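PDB 4YXT: polyketide biosynthesis 3-hydroxy-3-methylglutaryl-ACP synthase PksG from Bacillus subtilis, which catalyses the aldol condensation of acetyl-AcpK with a beta-ketothioester polyketide intermediate carried on PksL, a step in making the antibiotic bacillaene. Local coordinates for residues L229-Q232 / K233-G237. The protein carries 1 engineered substitution. Residues are numbered along the deposited sequence; the frame is centred on the assembly and turned at random.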
ATOM      1  N   LEU A 229      -3.018  -4.100  25.515  1.00 25.04           N
ATOM      2  CA  LEU A 229      -1.848  -4.583  26.255  1.00 26.00           C
ATOM      3  C   LEU A 229      -0.560  -3.943  25.702  1.00 25.31           C
ATOM      4  O   LEU A 229       0.298  -3.378  26.474  1.00 22.25           O
ATOM      5  CB  LEU A 229      -1.735  -6.107  26.100  1.00 30.33           C
ATOM      6  CG  LEU A 229      -1.427  -7.036  27.269  1.00 37.36           C
ATOM      7  CD1 LEU A 229      -2.741  -7.714  27.659  1.00 40.81           C
ATOM      8  CD2 LEU A 229      -0.346  -8.089  26.958  1.00 36.91           C
ATOM      9  N   GLU A 230      -0.408  -3.966  24.371  1.00 23.29           N
ATOM     10  CA  GLU A 230       0.817  -3.354  23.796  1.00 26.86           C
ATOM     11  C   GLU A 230       0.887  -1.824  24.079  1.00 26.59           C
ATOM     12  O   GLU A 230       1.922  -1.281  24.520  1.00 28.23           O
ATOM     13  CB  GLU A 230       0.954  -3.669  22.315  1.00 30.10           C
ATOM     14  CG  GLU A 230       0.982  -5.166  21.988  1.00 37.27           C
ATOM     15  CD  GLU A 230       2.382  -5.817  22.147  1.00 42.86           C
ATOM     16  OE1 GLU A 230       3.317  -5.171  22.727  1.00 43.67           O
ATOM     17  OE2 GLU A 230       2.538  -6.986  21.685  1.00 38.68           O
ATOM     18  N   TYR A 231      -0.229  -1.137  23.862  1.00 24.67           N
ATOM     19  CA  TYR A 231      -0.332   0.300  24.162  1.00 25.13           C
ATOM     20  C   TYR A 231       0.046   0.624  25.596  1.00 24.40           C
ATOM     21  O   TYR A 231       0.782   1.558  25.849  1.00 25.22           O
ATOM     22  CB  TYR A 231      -1.756   0.727  23.912  1.00 23.34           C
ATOM     23  CG  TYR A 231      -2.075   2.180  24.143  1.00 26.18           C
ATOM     24  CD1 TYR A 231      -2.443   2.613  25.405  1.00 26.48           C
ATOM     25  CD2 TYR A 231      -2.115   3.101  23.089  1.00 24.11           C
ATOM     26  CE1 TYR A 231      -2.790   3.920  25.646  1.00 26.83           C
ATOM     27  CE2 TYR A 231      -2.462   4.416  23.324  1.00 25.69           C
ATOM     28  CZ  TYR A 231      -2.797   4.816  24.609  1.00 27.57           C
ATOM     29  OH  TYR A 231      -3.193   6.082  24.921  1.00 26.87           O
ATOM     30  N   GLN A 232      -0.512  -0.142  26.522  1.00 27.29           N
ATOM     31  CA  GLN A 232      -0.202  -0.043  27.956  1.00 28.11           C
ATOM     32  C   GLN A 232       1.272  -0.256  28.248  1.00 28.40           C
ATOM     33  O   GLN A 232       1.865   0.441  29.062  1.00 30.40           O
ATOM     34  CB  GLN A 232      -0.976  -1.122  28.740  1.00 27.60           C
ATOM     35  CG  GLN A 232      -2.427  -0.807  28.985  1.00 30.07           C
ATOM     36  CD  GLN A 232      -3.034  -1.724  30.030  1.00 30.71           C
ATOM     37  OE1 GLN A 232      -2.962  -2.939  29.919  1.00 34.03           O
ATOM     38  NE2 GLN A 232      -3.608  -1.142  31.055  1.00 33.34           N
ATOM     39  N   LYS A 233       1.874  -1.232  27.596  1.00 28.37           N
ATOM     40  CA  LYS A 233       3.297  -1.443  27.817  1.00 33.29           C
ATOM     41  C   LYS A 233       4.089  -0.200  27.413  1.00 33.72           C
ATOM     42  O   LYS A 233       5.082   0.069  28.009  1.00 31.95           O
ATOM     43  CB  LYS A 233       3.807  -2.702  27.135  1.00 34.18           C
ATOM     44  CG  LYS A 233       3.061  -3.942  27.604  1.00 39.04           C
ATOM     45  CD  LYS A 233       3.728  -5.235  27.158  1.00 44.57           C
ATOM     46  CE  LYS A 233       3.007  -6.426  27.765  1.00 46.65           C
ATOM     47  NZ  LYS A 233       3.954  -7.537  28.074  1.00 51.24           N
ATOM     48  N   ARG A 234       3.587   0.575  26.446  1.00 32.75           N
ATOM     49  CA  ARG A 234       4.230   1.802  26.003  1.00 29.98           C
ATOM     50  C   ARG A 234       3.754   3.077  26.730  1.00 30.83           C
ATOM     51  O   ARG A 234       4.443   4.080  26.716  1.00 28.33           O
ATOM     52  CB  ARG A 234       4.012   1.950  24.500  1.00 27.73           C
ATOM     53  CG  ARG A 234       4.873   0.984  23.685  1.00 27.56           C
ATOM     54  CD  ARG A 234       4.336   0.800  22.271  1.00 28.13           C
ATOM     55  NE  ARG A 234       5.063  -0.207  21.526  1.00 27.89           N
ATOM     56  CZ  ARG A 234       5.949   0.008  20.544  1.00 25.79           C
ATOM     57  NH1 ARG A 234       6.264   1.206  20.080  1.00 22.57           N
ATOM     58  NH2 ARG A 234       6.500  -1.049  19.991  1.00 30.17           N
ATOM     59  N   VAL A 235       2.576   3.030  27.347  1.00 32.28           N
ATOM     60  CA  VAL A 235       1.938   4.216  27.900  1.00 32.21           C
ATOM     61  C   VAL A 235       1.574   3.939  29.381  1.00 33.54           C
ATOM     62  O   VAL A 235       0.415   3.614  29.731  1.00 27.57           O
ATOM     63  CB  VAL A 235       0.696   4.625  27.083  1.00 34.85           C
ATOM     64  CG1 VAL A 235       0.094   5.890  27.681  1.00 34.03           C
ATOM     65  CG2 VAL A 235       1.047   4.806  25.602  1.00 37.11           C
ATOM     66  N   PRO A 236       2.576   4.086  30.261  1.00 34.03           N
ATOM     67  CA  PRO A 236       2.388   3.629  31.619  1.00 36.08           C
ATOM     68  C   PRO A 236       1.291   4.449  32.224  1.00 35.54           C
ATOM     69  O   PRO A 236       1.196   5.652  31.946  1.00 36.33           O
ATOM     70  CB  PRO A 236       3.736   3.932  32.286  1.00 40.33           C
ATOM     71  CG  PRO A 236       4.300   5.081  31.495  1.00 39.43           C
ATOM     72  CD  PRO A 236       3.850   4.808  30.082  1.00 35.93           C
ATOM     73  N   GLY A 237       0.426   3.781  32.974  1.00 34.62           N
ATOM     74  CA  GLY A 237      -0.721   4.404  33.583  1.00 34.53           C
ATOM     75  C   GLY A 237      -1.963   4.245  32.735  1.00 37.40           C
ATOM     76  O   GLY A 237      -3.042   4.650  33.163  1.00 38.09           O
TER
HETATM   77  O   HOH W   1       4.075  -2.889  22.644  1.00 24.75           O
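K233 and R234 draw the last regular i to i+4 hydrogen bonds of helix 213-234: K233 N reaches L229 O at 2.9 Å, and R234 N reaches E230 O at 3.2 Å. One residue on, the pattern frays. Y231 O takes weak, bent bonds from both R234 N and V235 N, while Q232 O accepts a further weak one from V235 N, so the final N-H groups are shared among carbonyls as V235 leaves helical geometry. A water links R234 to the backbone here: it donates to E230 O and accepts a hydrogen bond from R234 NE, 3.1 Å from the water oxygen and in the guanidinium plane. V235 CG2 sits over the face of the Y231 ring in a CH-pi contact, 3.9 Å from the centroid; a chi1 of -179° swings the ring toward the helix end and under that methyl. Q232 NE2 bonds A238 O just beyond the segment, and the Y231 hydroxyl pairs with S336 OG. At this surface end of the helix, Y231 and V235 pack on A190 of strand 184-195, Y231 meets F334 of strand 331-339 edge-to-face, and R234 crosses the dimer interface, NH2 forming a salt bridge with E75 OE2 and NH1 a hydrogen bond with S133 OG, both of the second subunit.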